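Local coordinates for galactose-1-phosphate uridylyltransferase (Pyrobaculum aerophilum str. IM2, PDB 6K9Z), which probably transfers uridylyl groups between UDP-glucose and hexose 1-phosphates in carbohydrate metabolism, as a zinc-binding member of the type 1 galactose-1-phosphate uridylyltransferase family, at residues M1-I13 with P60-A73. The protein carries 1 engineered substitution. Sequence-based numbering, arbitrary orientation.
Sequences MEIRKDPFTGEYI and PEPTAEDLYEVIPA
A small antiparallel sheet joins I3 and R4, in the N-terminal strand 2-5, to I71 and V70 of the short edge strand 70-71. I3 and I71 form its hydrogen-bonded pair: I3 N reaches I71 O at 2.9 Å, and I71 N returns the bond to I3 O at the same length. R4 and V70 make the neighbouring non-hydrogen-bonded pair. Beyond it the register loosens, K5 N to E69 O being weak, and water 3 links K5 O to E69 N. On the I3 face, the I3 and I71 side chains meet at an angle, I71 CG1 coming to 3.6 Å from I3 CB, while I3 CG1 packs against A73 CA and CB.

Strand 2-5 is the central one of three, with the 12-15 arm of its hairpin on the other flank; through Y12 and I13 the sheet runs on into the second subunit. Beside R4 and V70, the E2 carboxylate is shared. Its OE1 takes T63 N at 2.9 Å, from 51° out of the carboxylate plane, and the T63 hydroxyl as well; OE2 is gripped side-on by R4 NE and NH2, both from one face. CG of E2 stands between its backbone N and carbonyl carbon (chi1 67°), and a bend at chi2 turns the acid toward T63, with CG against V70 CG1 at 3.3 Å. A glutamine in its place would probably leave the R4 guanidinium without its countercharge on this side, though R4 NH1 also meets E299 of the second subunit.

At the chain start, M1 SD packs across P60 CD at 3.8 Å and its CE meets A73 CB. Water 1 stitches this corner together, donating to M1 O and P60 O and accepting from A73 N.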
loop_
_atom_site.group_PDB
_atom_site.type_symbol
_atom_site.label_atom_id
_atom_site.label_comp_id
_atom_site.label_asym_id
_atom_site.label_seq_id
_atom_site.Cartn_x
_atom_site.Cartn_y
_atom_site.Cartn_z
ATOM N N MET A 1 -20.665 11.436 -3.192
ATOM C CA MET A 1 -20.095 10.111 -3.557
ATOM C C MET A 1 -19.544 10.176 -4.984
ATOM O O MET A 1 -20.325 10.445 -5.906
ATOM C CB MET A 1 -21.158 9.014 -3.483
ATOM C CG MET A 1 -20.649 7.663 -3.935
ATOM S SD MET A 1 -21.980 6.658 -4.614
ATOM C CE MET A 1 -21.277 5.018 -4.480
ATOM N N GLU A 2 -18.239 9.958 -5.143
ATOM C CA GLU A 2 -17.602 10.036 -6.482
ATOM C C GLU A 2 -16.221 9.372 -6.466
ATOM O O GLU A 2 -15.752 8.971 -5.388
ATOM C CB GLU A 2 -17.429 11.497 -6.891
ATOM C CG GLU A 2 -16.421 12.235 -6.034
ATOM C CD GLU A 2 -17.041 13.064 -4.926
ATOM O OE1 GLU A 2 -18.171 13.534 -5.112
ATOM O OE2 GLU A 2 -16.390 13.229 -3.882
ATOM N N ILE A 3 -15.614 9.237 -7.643
ATOM C CA ILE A 3 -14.227 8.700 -7.720
ATOM C C ILE A 3 -13.295 9.882 -8.000
ATOM O O ILE A 3 -13.406 10.469 -9.092
ATOM C CB ILE A 3 -14.097 7.600 -8.793
ATOM C CG1 ILE A 3 -14.980 6.392 -8.478
ATOM C CG2 ILE A 3 -12.640 7.200 -8.967
ATOM C CD1 ILE A 3 -14.884 5.274 -9.490
ATOM N N ARG A 4 -12.465 10.252 -7.021
ATOM C CA ARG A 4 -11.489 11.341 -7.219
ATOM C C ARG A 4 -10.181 10.772 -7.736
ATOM O O ARG A 4 -9.875 9.590 -7.506
ATOM C CB ARG A 4 -11.343 12.147 -5.918
ATOM C CG ARG A 4 -12.644 12.666 -5.342
ATOM C CD ARG A 4 -12.386 13.578 -4.172
ATOM N NE ARG A 4 -13.610 14.076 -3.638
ATOM C CZ ARG A 4 -13.707 15.021 -2.719
ATOM N NH1 ARG A 4 -12.619 15.623 -2.253
ATOM N NH2 ARG A 4 -14.894 15.389 -2.284
ATOM N N LYS A 5 -9.392 11.597 -8.426
ATOM C CA LYS A 5 -8.103 11.144 -8.980
ATOM C C LYS A 5 -6.978 12.004 -8.414
ATOM O O LYS A 5 -7.096 13.226 -8.372
ATOM C CB LYS A 5 -8.146 11.147 -10.501
ATOM C CG LYS A 5 -6.920 10.622 -11.171
ATOM C CD LYS A 5 -7.178 10.549 -12.645
ATOM C CE LYS A 5 -5.930 10.352 -13.449
ATOM N NZ LYS A 5 -6.297 10.091 -14.851
ATOM N N ASP A 6 -5.948 11.322 -7.932
ATOM C CA ASP A 6 -4.703 11.981 -7.450
ATOM C C ASP A 6 -3.977 12.522 -8.680
ATOM O O ASP A 6 -3.629 11.776 -9.579
ATOM C CB ASP A 6 -3.873 10.995 -6.628
ATOM C CG ASP A 6 -2.606 11.588 -6.053
ATOM O OD1 ASP A 6 -1.950 12.355 -6.775
ATOM O OD2 ASP A 6 -2.325 11.276 -4.867
ATOM N N PRO A 7 -3.765 13.834 -8.793
ATOM C CA PRO A 7 -3.175 14.376 -10.018
ATOM C C PRO A 7 -1.653 14.175 -10.098
ATOM O O PRO A 7 -1.092 14.429 -11.134
ATOM C CB PRO A 7 -3.587 15.831 -9.929
ATOM C CG PRO A 7 -3.540 16.125 -8.435
ATOM C CD PRO A 7 -4.110 14.862 -7.804
ATOM N N PHE A 8 -1.034 13.653 -9.033
ATOM C CA PHE A 8 0.408 13.305 -9.009
ATOM C C PHE A 8 0.650 11.830 -9.260
ATOM O O PHE A 8 1.737 11.476 -9.739
ATOM C CB PHE A 8 1.050 13.820 -7.718
ATOM C CG PHE A 8 0.924 15.306 -7.585
ATOM C CD1 PHE A 8 1.622 16.169 -8.438
ATOM C CD2 PHE A 8 0.123 15.859 -6.605
ATOM C CE1 PHE A 8 1.517 17.542 -8.309
ATOM C CE2 PHE A 8 0.011 17.234 -6.485
ATOM C CZ PHE A 8 0.700 18.075 -7.347
ATOM N N THR A 9 -0.302 10.948 -8.957
ATOM C CA THR A 9 -0.064 9.502 -9.104
ATOM C C THR A 9 -1.048 8.854 -10.085
ATOM O O THR A 9 -0.768 7.757 -10.517
ATOM C CB THR A 9 -0.142 8.817 -7.737
ATOM O OG1 THR A 9 -1.481 8.890 -7.279
ATOM C CG2 THR A 9 0.727 9.467 -6.679
ATOM N N GLY A 10 -2.162 9.479 -10.384
ATOM C CA GLY A 10 -3.233 8.807 -11.152
ATOM C C GLY A 10 -4.005 7.823 -10.305
ATOM O O GLY A 10 -4.852 7.052 -10.838
ATOM N N GLU A 11 -3.758 7.748 -9.000
ATOM C CA GLU A 11 -4.556 6.811 -8.208
ATOM C C GLU A 11 -5.978 7.343 -8.069
ATOM O O GLU A 11 -6.189 8.552 -8.024
ATOM C CB GLU A 11 -3.909 6.586 -6.849
ATOM C CG GLU A 11 -2.588 5.877 -7.006
ATOM C CD GLU A 11 -1.697 5.976 -5.776
ATOM O OE1 GLU A 11 -1.573 7.081 -5.247
ATOM O OE2 GLU A 11 -1.100 4.960 -5.423
ATOM N N TYR A 12 -6.919 6.423 -7.892
ATOM C CA TYR A 12 -8.337 6.747 -7.684
ATOM C C TYR A 12 -8.703 6.585 -6.240
ATOM O O TYR A 12 -8.303 5.632 -5.588
ATOM C CB TYR A 12 -9.231 5.841 -8.542
ATOM C CG TYR A 12 -8.991 6.032 -10.010
ATOM C CD1 TYR A 12 -9.332 7.196 -10.699
ATOM C CD2 TYR A 12 -8.364 5.035 -10.701
ATOM C CE1 TYR A 12 -9.041 7.352 -12.040
ATOM C CE2 TYR A 12 -8.127 5.136 -12.056
ATOM C CZ TYR A 12 -8.435 6.307 -12.714
ATOM O OH TYR A 12 -8.113 6.247 -14.017
ATOM N N ILE A 13 -9.555 7.485 -5.752
ATOM C CA ILE A 13 -10.158 7.353 -4.414
ATOM C C ILE A 13 -11.679 7.249 -4.601
ATOM O O ILE A 13 -12.300 8.197 -5.144
ATOM C CB ILE A 13 -9.757 8.521 -3.491
ATOM C CG1 ILE A 13 -8.231 8.753 -3.541
ATOM C CG2 ILE A 13 -10.233 8.280 -2.071
ATOM C CD1 ILE A 13 -7.776 9.732 -4.608
ATOM N N PRO A 60 -24.509 9.601 -7.927
ATOM C CA PRO A 60 -24.862 11.006 -8.078
ATOM C C PRO A 60 -23.831 11.764 -8.940
ATOM O O PRO A 60 -22.745 11.236 -9.280
ATOM C CB PRO A 60 -24.893 11.528 -6.640
ATOM C CG PRO A 60 -23.860 10.662 -5.966
ATOM C CD PRO A 60 -23.957 9.298 -6.596
ATOM N N GLU A 61 -24.181 13.022 -9.231
ATOM C CA GLU A 61 -23.252 13.970 -9.887
ATOM C C GLU A 61 -22.011 14.099 -8.997
ATOM O O GLU A 61 -22.108 14.309 -7.786
ATOM C CB GLU A 61 -23.963 15.296 -10.171
ATOM C CG GLU A 61 -23.031 16.378 -10.692
ATOM C CD GLU A 61 -23.720 17.690 -11.041
ATOM O OE1 GLU A 61 -24.850 17.641 -11.593
ATOM O OE2 GLU A 61 -23.132 18.767 -10.752
ATOM N N PRO A 62 -20.797 13.886 -9.542
ATOM C CA PRO A 62 -19.591 14.022 -8.725
ATOM C C PRO A 62 -19.254 15.459 -8.291
ATOM O O PRO A 62 -19.598 16.399 -8.979
ATOM C CB PRO A 62 -18.493 13.383 -9.591
ATOM C CG PRO A 62 -19.010 13.374 -11.008
ATOM C CD PRO A 62 -20.521 13.425 -10.913
ATOM N N THR A 63 -18.653 15.587 -7.108
ATOM C CA THR A 63 -18.098 16.863 -6.565
ATOM C C THR A 63 -16.981 17.351 -7.491
ATOM O O THR A 63 -15.977 16.654 -7.542
ATOM C CB THR A 63 -17.592 16.673 -5.133
ATOM O OG1 THR A 63 -18.571 15.902 -4.424
ATOM C CG2 THR A 63 -17.328 17.979 -4.411
ATOM N N ALA A 64 -17.132 18.542 -8.074
ATOM C CA ALA A 64 -16.140 19.071 -9.033
ATOM C C ALA A 64 -15.322 20.224 -8.434
ATOM O O ALA A 64 -15.914 21.120 -7.813
ATOM C CB ALA A 64 -16.851 19.507 -10.289
ATOM N N GLU A 65 -13.997 20.152 -8.605
ATOM C CA GLU A 65 -13.029 21.212 -8.203
ATOM C C GLU A 65 -12.178 21.514 -9.443
ATOM O O GLU A 65 -11.835 20.562 -10.162
ATOM C CB GLU A 65 -12.266 20.864 -6.922
ATOM C CG GLU A 65 -12.149 22.049 -5.979
ATOM C CD GLU A 65 -11.728 21.750 -4.549
ATOM O OE1 GLU A 65 -12.558 21.234 -3.786
ATOM O OE2 GLU A 65 -10.572 22.055 -4.201
ATOM N N ASP A 66 -11.761 22.767 -9.619
ATOM C CA ASP A 66 -11.145 23.232 -10.893
ATOM C C ASP A 66 -9.892 22.461 -11.330
ATOM O O ASP A 66 -9.837 22.091 -12.515
ATOM C CB ASP A 66 -10.788 24.717 -10.789
ATOM C CG ASP A 66 -9.894 25.021 -9.599
ATOM O OD1 ASP A 66 -10.021 24.315 -8.579
ATOM O OD2 ASP A 66 -9.070 25.949 -9.703
ATOM N N LEU A 67 -8.955 22.174 -10.428
ATOM C CA LEU A 67 -7.658 21.558 -10.853
ATOM C C LEU A 67 -7.751 20.037 -10.911
ATOM O O LEU A 67 -6.686 19.455 -11.202
ATOM C CB LEU A 67 -6.512 21.888 -9.879
ATOM C CG LEU A 67 -6.133 23.351 -9.743
ATOM C CD1 LEU A 67 -5.596 23.610 -8.348
ATOM C CD2 LEU A 67 -5.126 23.790 -10.800
ATOM N N TYR A 68 -8.914 19.421 -10.620
ATOM C CA TYR A 68 -8.993 17.977 -10.272
ATOM C C TYR A 68 -9.977 17.242 -11.167
ATOM O O TYR A 68 -11.037 17.849 -11.558
ATOM C CB TYR A 68 -9.402 17.761 -8.814
ATOM C CG TYR A 68 -8.462 18.426 -7.848
ATOM C CD1 TYR A 68 -7.131 18.061 -7.747
ATOM C CD2 TYR A 68 -8.893 19.509 -7.101
ATOM C CE1 TYR A 68 -6.255 18.723 -6.894
ATOM C CE2 TYR A 68 -8.037 20.172 -6.249
ATOM C CZ TYR A 68 -6.720 19.773 -6.126
ATOM O OH TYR A 68 -5.910 20.464 -5.277
ATOM N N GLU A 69 -9.666 15.976 -11.451
ATOM C CA GLU A 69 -10.562 15.101 -12.238
ATOM C C GLU A 69 -11.439 14.306 -11.284
ATOM O O GLU A 69 -10.898 13.666 -10.358
ATOM C CB GLU A 69 -9.777 14.149 -13.129
ATOM C CG GLU A 69 -9.020 14.898 -14.219
ATOM C CD GLU A 69 -8.235 13.935 -15.097
ATOM O OE1 GLU A 69 -8.866 13.265 -15.962
ATOM O OE2 GLU A 69 -7.024 13.773 -14.837
ATOM N N VAL A 70 -12.746 14.314 -11.525
ATOM C CA VAL A 70 -13.686 13.492 -10.714
ATOM C C VAL A 70 -14.571 12.725 -11.699
ATOM O O VAL A 70 -14.934 13.302 -12.737
ATOM C CB VAL A 70 -14.498 14.349 -9.727
ATOM C CG1 VAL A 70 -15.409 13.494 -8.865
ATOM C CG2 VAL A 70 -13.578 15.183 -8.853
ATOM N N ILE A 71 -14.860 11.460 -11.409
ATOM C CA ILE A 71 -15.716 10.660 -12.330
ATOM C C ILE A 71 -16.828 9.997 -11.517
ATOM O O ILE A 71 -16.628 9.745 -10.314
ATOM C CB ILE A 71 -14.885 9.638 -13.128
ATOM C CG1 ILE A 71 -14.247 8.584 -12.224
ATOM C CG2 ILE A 71 -13.850 10.331 -13.997
ATOM C CD1 ILE A 71 -13.769 7.365 -12.972
ATOM N N PRO A 72 -17.954 9.713 -12.169
ATOM C CA PRO A 72 -19.070 9.090 -11.467
ATOM C C PRO A 72 -18.658 7.712 -10.928
ATOM O O PRO A 72 -17.968 6.988 -11.606
ATOM C CB PRO A 72 -20.165 8.958 -12.534
ATOM C CG PRO A 72 -19.880 10.101 -13.468
ATOM C CD PRO A 72 -18.368 10.160 -13.502
ATOM N N ALA A 73 -19.088 7.424 -9.702
ATOM C CA ALA A 73 -18.845 6.143 -8.990
ATOM C C ALA A 73 -19.815 5.101 -9.528
ATOM O O ALA A 73 -20.611 4.493 -8.780
ATOM C CB ALA A 73 -18.977 6.342 -7.520
HETATM O O HOH W 1 -20.619 9.749 -8.536
HETATM O O HOH W 2 -21.789 13.511 -5.027
HETATM O O HOH W 3 -7.162 15.081 -10.330
#